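Local coordinates for secretory-abundant heat soluble protein 1 (Ramazzottius varieornatus, PDB 5XN9) that acts as a secreted, heat-soluble molecular shield when water is scarce, on a fatty-acid-binding-protein type of beta barrel, at residues 9-20 against 128-137; 104-112 against 120-128. All coordinates share one frame; numbering follows the deposited sequence. Where two conformers were deposited one is given.

Interaction 1 of 2, residues 9-20 against 128-137; sequences MGKWESTDRIEN and VTAKRWYKKS. With MG (magnesium ion), chain C; EDO (1,2-ethanediol), chain G; ACY (acetic acid), chain L.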
loop_
_atom_site.group_PDB
_atom_site.type_symbol
_atom_site.label_atom_id
_atom_site.label_comp_id
_atom_site.label_asym_id
_atom_site.label_seq_id
_atom_site.Cartn_x
_atom_site.Cartn_y
_atom_site.Cartn_z
ATOM N N MET A 9 -1.493 11.445 -4.320
ATOM C CA MET A 9 -2.118 11.058 -5.575
ATOM C C MET A 9 -1.074 11.012 -6.681
ATOM O O MET A 9 -0.111 11.788 -6.691
ATOM C CB MET A 9 -3.232 12.042 -5.940
ATOM C CG MET A 9 -4.403 11.973 -4.981
ATOM S SD MET A 9 -5.575 13.337 -5.130
ATOM C CE MET A 9 -6.276 12.979 -6.739
ATOM N N GLY A 10 -1.260 10.088 -7.607
ATOM C CA GLY A 10 -0.394 9.994 -8.757
ATOM C C GLY A 10 -0.057 8.552 -9.069
ATOM O O GLY A 10 -0.673 7.619 -8.554
ATOM N N LYS A 11 0.934 8.386 -9.940
ATOM C CA LYS A 11 1.410 7.083 -10.383
ATOM C C LYS A 11 2.817 6.895 -9.838
ATOM O O LYS A 11 3.718 7.674 -10.163
ATOM C CB LYS A 11 1.432 7.016 -11.907
ATOM C CG LYS A 11 0.080 7.205 -12.541
ATOM C CD LYS A 11 0.167 6.929 -14.038
ATOM C CE LYS A 11 -1.125 7.281 -14.721
ATOM N NZ LYS A 11 -1.406 8.724 -14.526
ATOM N N TRP A 12 2.994 5.871 -9.010
ATOM C CA TRP A 12 4.231 5.646 -8.275
ATOM C C TRP A 12 4.808 4.291 -8.645
ATOM O O TRP A 12 4.067 3.319 -8.792
ATOM C CB TRP A 12 3.958 5.668 -6.772
ATOM C CG TRP A 12 3.300 6.926 -6.318
ATOM C CD1 TRP A 12 1.966 7.122 -6.074
ATOM C CD2 TRP A 12 3.945 8.174 -6.057
ATOM N NE1 TRP A 12 1.748 8.421 -5.670
ATOM C CE2 TRP A 12 2.945 9.089 -5.658
ATOM C CE3 TRP A 12 5.273 8.611 -6.125
ATOM C CZ2 TRP A 12 3.233 10.405 -5.315
ATOM C CZ3 TRP A 12 5.558 9.920 -5.789
ATOM C CH2 TRP A 12 4.540 10.805 -5.390
ATOM N N GLU A 13 6.135 4.217 -8.754
ATOM C CA GLU A 13 6.820 2.998 -9.156
ATOM C C GLU A 13 7.936 2.710 -8.162
ATOM O O GLU A 13 8.644 3.627 -7.742
ATOM C CB GLU A 13 7.406 3.185 -10.560
ATOM C CG GLU A 13 8.320 2.083 -11.027
ATOM C CD GLU A 13 8.899 2.372 -12.396
ATOM O OE1 GLU A 13 9.800 1.627 -12.830
ATOM O OE2 GLU A 13 8.451 3.345 -13.038
ATOM N N SER A 14 8.093 1.439 -7.787
ATOM C CA SER A 14 9.099 1.078 -6.792
ATOM C C SER A 14 10.511 1.291 -7.320
ATOM O O SER A 14 10.763 1.259 -8.528
ATOM C CB SER A 14 8.921 -0.373 -6.345
ATOM O OG SER A 14 9.055 -1.270 -7.430
ATOM N N THR A 15 11.437 1.531 -6.398
ATOM C CA THR A 15 12.838 1.738 -6.718
ATOM C C THR A 15 13.659 0.589 -6.144
ATOM O O THR A 15 13.117 -0.419 -5.674
ATOM C CB THR A 15 13.310 3.078 -6.146
ATOM O OG1 THR A 15 13.349 2.987 -4.716
ATOM C CG2 THR A 15 12.370 4.208 -6.559
ATOM N N ASP A 16 14.983 0.749 -6.169
ATOM C CA ASP A 16 15.874 -0.220 -5.548
ATOM C C ASP A 16 15.957 -0.064 -4.037
ATOM O O ASP A 16 16.513 -0.945 -3.371
ATOM C CB ASP A 16 17.283 -0.101 -6.138
ATOM C CG ASP A 16 17.358 -0.586 -7.569
ATOM O OD1 ASP A 16 16.380 -1.206 -8.034
ATOM O OD2 ASP A 16 18.399 -0.358 -8.222
ATOM N N ARG A 17 15.427 1.026 -3.487
ATOM C CA ARG A 17 15.551 1.308 -2.063
ATOM C C ARG A 17 14.448 0.589 -1.297
ATOM O O ARG A 17 13.256 0.800 -1.555
ATOM C CB ARG A 17 15.495 2.812 -1.819
ATOM C CG ARG A 17 16.624 3.578 -2.497
ATOM C CD ARG A 17 16.248 5.035 -2.690
ATOM N NE ARG A 17 16.230 5.763 -1.426
ATOM C CZ ARG A 17 15.557 6.889 -1.225
ATOM N NH1 ARG A 17 15.604 7.488 -0.042
ATOM N NH2 ARG A 17 14.827 7.411 -2.202
ATOM N N ILE A 18 14.852 -0.263 -0.357
ATOM C CA ILE A 18 13.925 -1.065 0.425
ATOM C C ILE A 18 14.651 -1.396 1.719
ATOM O O ILE A 18 15.882 -1.488 1.747
ATOM C CB ILE A 18 13.511 -2.328 -0.375
ATOM C CG1 ILE A 18 12.410 -3.113 0.335
ATOM C CG2 ILE A 18 14.727 -3.199 -0.683
ATOM C CD1 ILE A 18 11.706 -4.093 -0.587
ATOM N N GLU A 19 13.895 -1.528 2.807
ATOM C CA GLU A 19 14.505 -1.716 4.118
ATOM C C GLU A 19 13.648 -2.645 4.957
ATOM O O GLU A 19 12.467 -2.367 5.183
ATOM C CB GLU A 19 14.677 -0.372 4.822
ATOM C CG GLU A 19 15.365 -0.455 6.167
ATOM C CD GLU A 19 15.514 0.907 6.799
ATOM O OE1 GLU A 19 16.488 1.616 6.467
ATOM O OE2 GLU A 19 14.633 1.278 7.606
ATOM N N ASN A 20 14.245 -3.748 5.401
ATOM C CA ASN A 20 13.652 -4.666 6.372
ATOM C C ASN A 20 12.377 -5.327 5.861
ATOM O O ASN A 20 11.541 -5.775 6.657
ATOM C CB ASN A 20 13.403 -3.984 7.723
ATOM C CG ASN A 20 13.399 -4.964 8.875
ATOM O OD1 ASN A 20 14.174 -5.923 8.886
ATOM N ND2 ASN A 20 12.527 -4.731 9.854
ATOM N N VAL A 128 7.314 -4.641 14.084
ATOM C CA VAL A 128 8.166 -4.854 12.918
ATOM C C VAL A 128 7.822 -3.795 11.881
ATOM O O VAL A 128 6.662 -3.689 11.455
ATOM C CB VAL A 128 7.986 -6.268 12.346
ATOM C CG1 VAL A 128 8.796 -6.431 11.071
ATOM C CG2 VAL A 128 8.390 -7.316 13.376
ATOM N N THR A 129 8.819 -3.008 11.469
ATOM C CA THR A 129 8.589 -1.938 10.510
ATOM C C THR A 129 9.462 -2.158 9.284
ATOM O O THR A 129 10.655 -2.457 9.408
ATOM C CB THR A 129 8.979 -0.595 11.132
ATOM O OG1 THR A 129 8.277 -0.419 12.369
ATOM C CG2 THR A 129 8.668 0.555 10.187
ATOM N N ALA A 130 8.872 -1.997 8.103
ATOM C CA ALA A 130 9.626 -2.001 6.861
ATOM C C ALA A 130 9.326 -0.728 6.084
ATOM O O ALA A 130 8.325 -0.048 6.325
ATOM C CB ALA A 130 9.323 -3.230 6.003
ATOM N N LYS A 131 10.209 -0.409 5.144
ATOM C CA LYS A 131 10.034 0.775 4.327
ATOM C C LYS A 131 10.386 0.458 2.888
ATOM O O LYS A 131 11.249 -0.379 2.603
ATOM C CB LYS A 131 10.903 1.926 4.819
ATOM C CG LYS A 131 10.393 2.562 6.095
ATOM C CD LYS A 131 11.345 3.629 6.577
ATOM C CE LYS A 131 10.797 4.325 7.805
ATOM N NZ LYS A 131 9.647 5.178 7.447
ATOM N N ARG A 132 9.716 1.153 1.982
ATOM C CA ARG A 132 10.001 1.015 0.571
ATOM C C ARG A 132 9.821 2.379 -0.068
ATOM O O ARG A 132 8.914 3.122 0.306
ATOM C CB ARG A 132 9.030 0.008 -0.013
ATOM C CG ARG A 132 9.537 -0.642 -1.202
ATOM C CD ARG A 132 8.651 -1.757 -1.623
ATOM N NE ARG A 132 9.203 -2.317 -2.828
ATOM C CZ ARG A 132 8.531 -3.075 -3.671
ATOM N NH1 ARG A 132 7.254 -3.367 -3.441
ATOM N NH2 ARG A 132 9.146 -3.529 -4.743
ATOM N N TRP A 133 10.707 2.728 -1.000
ATOM C CA TRP A 133 10.670 4.039 -1.628
ATOM C C TRP A 133 10.225 3.920 -3.076
ATOM O O TRP A 133 10.638 2.998 -3.791
ATOM C CB TRP A 133 12.021 4.739 -1.531
ATOM C CG TRP A 133 12.276 5.218 -0.139
ATOM C CD1 TRP A 133 12.024 6.465 0.354
ATOM C CD2 TRP A 133 12.785 4.448 0.958
ATOM N NE1 TRP A 133 12.366 6.526 1.682
ATOM C CE2 TRP A 133 12.830 5.301 2.079
ATOM C CE3 TRP A 133 13.211 3.123 1.100
ATOM C CZ2 TRP A 133 13.294 4.877 3.324
ATOM C CZ3 TRP A 133 13.670 2.702 2.338
ATOM C CH2 TRP A 133 13.711 3.578 3.432
ATOM N N TYR A 134 9.371 4.855 -3.492
ATOM C CA TYR A 134 8.793 4.893 -4.825
ATOM C C TYR A 134 9.105 6.234 -5.477
ATOM O O TYR A 134 9.285 7.247 -4.797
ATOM C CB TYR A 134 7.264 4.730 -4.743
ATOM C CG TYR A 134 6.828 3.363 -4.277
ATOM C CD1 TYR A 134 6.907 2.992 -2.936
ATOM C CD2 TYR A 134 6.345 2.430 -5.183
ATOM C CE1 TYR A 134 6.522 1.736 -2.525
ATOM C CE2 TYR A 134 5.960 1.172 -4.778
ATOM C CZ TYR A 134 6.051 0.827 -3.449
ATOM O OH TYR A 134 5.668 -0.427 -3.030
ATOM N N LYS A 135 9.151 6.240 -6.806
ATOM C CA LYS A 135 9.325 7.460 -7.583
ATOM C C LYS A 135 8.113 7.663 -8.486
ATOM O O LYS A 135 7.390 6.723 -8.802
ATOM C CB LYS A 135 10.589 7.374 -8.443
ATOM C CG LYS A 135 10.591 6.184 -9.396
ATOM C CD LYS A 135 11.888 6.087 -10.190
ATOM C CE LYS A 135 11.911 4.834 -11.058
ATOM N NZ LYS A 135 13.177 4.703 -11.838
ATOM N N LYS A 136 7.885 8.909 -8.894
ATOM C CA LYS A 136 6.835 9.181 -9.870
ATOM C C LYS A 136 7.141 8.465 -11.182
ATOM O O LYS A 136 8.290 8.424 -11.632
ATOM C CB LYS A 136 6.739 10.686 -10.122
ATOM C CG LYS A 136 6.037 11.460 -9.021
ATOM C CD LYS A 136 4.521 11.397 -9.173
ATOM C CE LYS A 136 3.851 12.604 -8.524
ATOM N NZ LYS A 136 2.374 12.620 -8.708
ATOM N N SER A 137 6.106 7.900 -11.799
ATOM C CA SER A 137 6.310 7.120 -13.013
ATOM C C SER A 137 6.639 8.015 -14.204
ATOM O O SER A 137 6.128 9.130 -14.335
ATOM C CB SER A 137 5.080 6.275 -13.321
ATOM O OG SER A 137 5.029 5.152 -12.463
HETATM MG MG MG C . 3.843 -0.911 -2.478
HETATM C C1 EDO G . -4.070 8.782 -16.395
HETATM O O1 EDO G . -3.989 7.513 -17.056
HETATM C C2 EDO G . -3.108 9.764 -17.056
HETATM O O2 EDO G . -2.805 10.824 -16.140
HETATM C C ACY L . 3.604 -2.989 -1.639
HETATM O O ACY L . 4.824 -3.197 -1.451
HETATM O OXT ACY L . 2.991 -1.993 -1.197
HETATM C CH3 ACY L . 2.828 -3.990 -2.445
HETATM O O HOH W 1 1.691 10.809 -11.400
HETATM O O HOH W 2 2.593 3.920 -11.601
HETATM O O HOH W 3 11.462 -0.401 -3.529
#

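Interaction 2 of 2, residues 104-112 against 120-128; sequences RNKVIHDEY and EKTYKVGDV. With ZN (zinc ion), chain D; ACY (acetic acid), chain L.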
loop_
_atom_site.group_PDB
_atom_site.type_symbol
_atom_site.label_atom_id
_atom_site.label_comp_id
_atom_site.label_asym_id
_atom_site.label_seq_id
_atom_site.Cartn_x
_atom_site.Cartn_y
_atom_site.Cartn_z
ATOM N N ARG A 104 -6.254 -14.186 10.244
ATOM C CA ARG A 104 -4.911 -14.405 10.758
ATOM C C ARG A 104 -4.628 -13.602 12.016
ATOM O O ARG A 104 -3.497 -13.620 12.512
ATOM C CB ARG A 104 -3.887 -14.065 9.684
ATOM C CG ARG A 104 -4.244 -14.659 8.351
ATOM C CD ARG A 104 -3.031 -14.868 7.501
ATOM N NE ARG A 104 -3.389 -15.548 6.266
ATOM C CZ ARG A 104 -2.508 -16.018 5.397
ATOM N NH1 ARG A 104 -2.929 -16.615 4.289
ATOM N NH2 ARG A 104 -1.210 -15.887 5.637
ATOM N N ASN A 105 -5.624 -12.897 12.541
ATOM C CA ASN A 105 -5.444 -12.049 13.715
ATOM C C ASN A 105 -4.266 -11.088 13.536
ATOM O O ASN A 105 -3.398 -10.952 14.404
ATOM C CB ASN A 105 -5.305 -12.886 14.991
ATOM C CG ASN A 105 -5.452 -12.052 16.244
ATOM O OD1 ASN A 105 -6.198 -11.072 16.257
ATOM N ND2 ASN A 105 -4.735 -12.423 17.299
ATOM N N LYS A 106 -4.227 -10.424 12.382
ATOM C CA LYS A 106 -3.193 -9.438 12.102
ATOM C C LYS A 106 -3.811 -8.062 11.890
ATOM O O LYS A 106 -4.897 -7.927 11.304
ATOM C CB LYS A 106 -2.349 -9.819 10.874
ATOM C CG LYS A 106 -1.472 -11.067 11.032
ATOM C CD LYS A 106 -0.228 -10.799 11.885
ATOM C CE LYS A 106 0.647 -12.045 12.039
ATOM N NZ LYS A 106 0.163 -12.918 13.136
ATOM N N VAL A 107 -3.109 -7.048 12.387
ATOM C CA VAL A 107 -3.405 -5.648 12.118
ATOM C C VAL A 107 -2.164 -5.048 11.478
ATOM O O VAL A 107 -1.060 -5.180 12.019
ATOM C CB VAL A 107 -3.768 -4.899 13.416
ATOM C CG1 VAL A 107 -3.993 -3.409 13.141
ATOM C CG2 VAL A 107 -4.987 -5.530 14.055
ATOM N N ILE A 108 -2.341 -4.409 10.324
ATOM C CA ILE A 108 -1.240 -3.858 9.541
ATOM C C ILE A 108 -1.446 -2.358 9.400
ATOM O O ILE A 108 -2.568 -1.897 9.159
ATOM C CB ILE A 108 -1.174 -4.508 8.143
ATOM C CG1 ILE A 108 -1.026 -6.029 8.251
ATOM C CG2 ILE A 108 -0.026 -3.931 7.330
ATOM C CD1 ILE A 108 -1.176 -6.734 6.926
ATOM N N HIS A 109 -0.365 -1.602 9.576
ATOM C CA HIS A 109 -0.349 -0.172 9.301
ATOM C C HIS A 109 0.397 0.070 8.000
ATOM O O HIS A 109 1.514 -0.428 7.819
ATOM C CB HIS A 109 0.361 0.586 10.425
ATOM C CG HIS A 109 -0.420 0.651 11.696
ATOM N ND1 HIS A 109 0.111 1.141 12.871
ATOM C CD2 HIS A 109 -1.695 0.292 11.978
ATOM C CE1 HIS A 109 -0.803 1.072 13.824
ATOM N NE2 HIS A 109 -1.909 0.568 13.306
ATOM N N ASP A 110 -0.220 0.829 7.101
ATOM C CA ASP A 110 0.436 1.316 5.898
ATOM C C ASP A 110 0.473 2.833 5.983
ATOM O O ASP A 110 -0.495 3.459 6.420
ATOM C CB ASP A 110 -0.385 0.949 4.665
ATOM C CG ASP A 110 -0.107 -0.446 4.168
ATOM O OD1 ASP A 110 0.811 -1.100 4.708
ATOM O OD2 ASP A 110 -0.800 -0.877 3.224
ATOM N N GLU A 111 1.598 3.420 5.615
ATOM C CA GLU A 111 1.695 4.867 5.538
ATOM C C GLU A 111 2.296 5.242 4.196
ATOM O O GLU A 111 3.184 4.554 3.687
ATOM C CB GLU A 111 2.522 5.467 6.687
ATOM C CG GLU A 111 2.646 6.989 6.624
ATOM C CD GLU A 111 3.642 7.548 7.621
ATOM O OE1 GLU A 111 3.221 8.289 8.528
ATOM O OE2 GLU A 111 4.846 7.246 7.496
ATOM N N TYR A 112 1.784 6.320 3.616
ATOM C CA TYR A 112 2.293 6.870 2.364
ATOM C C TYR A 112 2.708 8.310 2.627
ATOM O O TYR A 112 1.857 9.159 2.913
ATOM C CB TYR A 112 1.214 6.840 1.276
ATOM C CG TYR A 112 0.716 5.452 0.958
ATOM C CD1 TYR A 112 -0.203 4.816 1.788
ATOM C CD2 TYR A 112 1.160 4.773 -0.175
ATOM C CE1 TYR A 112 -0.655 3.537 1.505
ATOM C CE2 TYR A 112 0.711 3.491 -0.466
ATOM C CZ TYR A 112 -0.195 2.879 0.382
ATOM O OH TYR A 112 -0.640 1.600 0.117
ATOM N N GLU A 120 7.582 7.581 0.222
ATOM C CA GLU A 120 8.095 6.613 1.182
ATOM C C GLU A 120 6.909 5.853 1.769
ATOM O O GLU A 120 6.010 6.465 2.353
ATOM C CB GLU A 120 8.864 7.343 2.284
ATOM C CG GLU A 120 9.550 6.444 3.302
ATOM C CD GLU A 120 10.342 7.229 4.343
ATOM O OE1 GLU A 120 10.213 6.918 5.548
ATOM O OE2 GLU A 120 11.090 8.157 3.960
ATOM N N LYS A 121 6.890 4.534 1.588
ATOM C CA LYS A 121 5.843 3.695 2.153
ATOM C C LYS A 121 6.400 2.952 3.355
ATOM O O LYS A 121 7.461 2.325 3.271
ATOM C CB LYS A 121 5.276 2.698 1.143
ATOM C CG LYS A 121 4.077 1.948 1.697
ATOM C CD LYS A 121 3.300 1.203 0.623
ATOM C CE LYS A 121 2.154 0.453 1.255
ATOM N NZ LYS A 121 1.490 -0.466 0.296
ATOM N N THR A 122 5.694 3.045 4.472
ATOM C CA THR A 122 6.071 2.360 5.697
ATOM C C THR A 122 5.035 1.286 5.982
ATOM O O THR A 122 3.830 1.536 5.879
ATOM C CB THR A 122 6.145 3.352 6.856
ATOM O OG1 THR A 122 7.102 4.370 6.543
ATOM C CG2 THR A 122 6.572 2.646 8.129
ATOM N N TYR A 123 5.508 0.095 6.322
ATOM C CA TYR A 123 4.666 -1.060 6.586
ATOM C C TYR A 123 4.971 -1.483 8.010
ATOM O O TYR A 123 6.140 -1.666 8.358
ATOM C CB TYR A 123 5.053 -2.227 5.660
ATOM C CG TYR A 123 5.190 -1.910 4.173
ATOM C CD1 TYR A 123 6.269 -1.171 3.686
ATOM C CD2 TYR A 123 4.271 -2.389 3.261
ATOM C CE1 TYR A 123 6.404 -0.893 2.340
ATOM C CE2 TYR A 123 4.402 -2.124 1.902
ATOM C CZ TYR A 123 5.470 -1.374 1.446
ATOM O OH TYR A 123 5.607 -1.105 0.099
ATOM N N LYS A 124 3.944 -1.633 8.836
ATOM C CA LYS A 124 4.169 -2.040 10.217
ATOM C C LYS A 124 3.183 -3.125 10.602
ATOM O O LYS A 124 1.989 -3.026 10.303
ATOM C CB LYS A 124 4.000 -0.886 11.201
ATOM C CG LYS A 124 5.097 0.153 11.213
ATOM C CD LYS A 124 4.800 1.175 12.303
ATOM C CE LYS A 124 5.796 2.320 12.322
ATOM N NZ LYS A 124 5.199 3.516 12.970
ATOM N N VAL A 125 3.678 -4.145 11.298
ATOM C CA VAL A 125 2.806 -5.127 11.925
ATOM C C VAL A 125 3.397 -5.427 13.300
ATOM O O VAL A 125 4.529 -5.910 13.401
ATOM C CB VAL A 125 2.625 -6.398 11.071
ATOM C CG1 VAL A 125 3.972 -7.018 10.674
ATOM C CG2 VAL A 125 1.713 -7.397 11.760
ATOM N N GLY A 126 2.664 -5.086 14.355
ATOM C CA GLY A 126 3.253 -5.152 15.684
ATOM C C GLY A 126 4.485 -4.275 15.754
ATOM O O GLY A 126 4.459 -3.096 15.380
ATOM N N ASP A 127 5.592 -4.842 16.241
ATOM C CA ASP A 127 6.835 -4.097 16.429
ATOM C C ASP A 127 7.782 -4.177 15.238
ATOM O O ASP A 127 8.954 -3.807 15.372
ATOM C CB ASP A 127 7.567 -4.562 17.696
ATOM C CG ASP A 127 8.068 -6.001 17.602
ATOM O OD1 ASP A 127 7.521 -6.784 16.800
ATOM O OD2 ASP A 127 9.009 -6.358 18.352
ATOM N N VAL A 128 7.314 -4.641 14.084
ATOM C CA VAL A 128 8.166 -4.854 12.918
ATOM C C VAL A 128 7.822 -3.795 11.881
ATOM O O VAL A 128 6.662 -3.689 11.455
ATOM C CB VAL A 128 7.986 -6.268 12.346
ATOM C CG1 VAL A 128 8.796 -6.431 11.071
ATOM C CG2 VAL A 128 8.390 -7.316 13.376
HETATM ZN ZN ZN D . -3.716 0.566 14.273
HETATM C C ACY L . 3.604 -2.989 -1.639
HETATM O O ACY L . 4.824 -3.197 -1.451
HETATM O OXT ACY L . 2.991 -1.993 -1.197
HETATM C CH3 ACY L . 2.828 -3.990 -2.445
HETATM O O HOH W 4 0.046 -3.828 14.096
HETATM O O HOH W 5 6.196 6.476 5.154
#

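Interaction 1 of 2, residues 9-20 against 128-137
Arg-17 lays its guanidinium flat on the indole of Trp-133, planes 17° apart, where the first and last strands of a fatty-acid-binding-protein-like barrel pair antiparallel and so close the ring. CZ of Arg-17 stands 4.0 Å from the five-membered-ring centroid of Trp-133, a cation-pi contact close-packed though at the surface; a salt bridge to Glu-118 adds a second partner. Looser are Glu-13 and Lys-135, side by side on the outer face without their charges meeting; Glu-13 OE1 pairs instead with Lys-40.

Packing tightens around the buried Trp-12, Ser-14, Arg-132 and Tyr-134. The aliphatic chain of Lys-136, bent at its second torsion (chi2 -82°), covers one face of the Trp-12 indole near the end of the strand pair, CD 4.0 Å from the six-membered-ring centroid. CB of Ser-14 sits over a face of the Arg-132 guanidinium, 3.5 Å from NH2, which donates to Asn-38 and His-39 O. Tyr-134 OH binds the magnesium ion together with His-43 and an acetate oxygen.

Between Ser-14 and Ile-18 the register slips by two residues, a beta bulge. There Trp-133 O accepts twice, from Thr-15 N at 3.1 Å and Thr-15 OG1 at 2.9 Å, the hydroxyl from above the carbonyl plane.

Interaction 2 of 2, residues 104-112 against 120-128
Tyr-112 lies alongside the extended chain of Lys-121, both pointing the same way, so that CD of Lys-121 comes within 3.6 Å of ring atom CE2 of Tyr-112. With CG opposite the backbone N (chi1 -173°) and every later torsion extended, the lysine carries its ammonium as far as the phenol oxygen and donates to it, NZ to Tyr-112 OH 3.0 Å. The same nitrogen grips an acetate, at 2.6 Å from NZ to OXT, and makes a long salt bridge to OD2 of Asp-110. A phenylalanine in place of Tyr-112 would probably leave NZ without its hydroxyl acceptor and less firmly fixed beside the acetate.

Tyr-123 OH donates to the other acetate oxygen, O, at 2.7 Å, and CG of Lys-121 rests over one face of the Tyr-123 ring. The hairpin of strands 106-114 and 118-125 is part of the barrel's up-and-down antiparallel meander. The acetate, probably from the crystallisation liquor, sits inside with Arg-132 also around it, consistent with the carboxylate site of fatty-acid-binding proteins. Backbone bonds run both ways between Glu-111 and Thr-122 and between His-109 and Lys-124. On the outer face one water bridges OE2 of Glu-111, OG1 of Thr-122 and the carbonyl of Glu-120; Lys-131 also bonds to OG1 of Thr-122. Farther along, NE2 of His-109 binds the zinc ion at 2.0 Å, with Glu-98 as the second protein ligand.

How the interactions relate
Both interactions knit neighbouring strands of one antiparallel barrel, but interaction 1 pairs chain ends more than a hundred residues apart, whereas interaction 2 joins the two arms of a local hairpin. Strand 118-125 lies beside strand 128-136, and the contacts share Val-128 and touch through a salt bridge, Lys-131 NZ to Glu-120 OE1 at 2.6 Å. In each, the inward side chains are largely buried, and several polar ones gather round one acetate, held by Arg-132 from interaction 1, by Lys-121 and Tyr-123 from interaction 2, and by the magnesium ion that Tyr-134 binds. The outward ones are mostly more exposed, charged groups in interaction 1, joined by a metal-binding histidine in interaction 2.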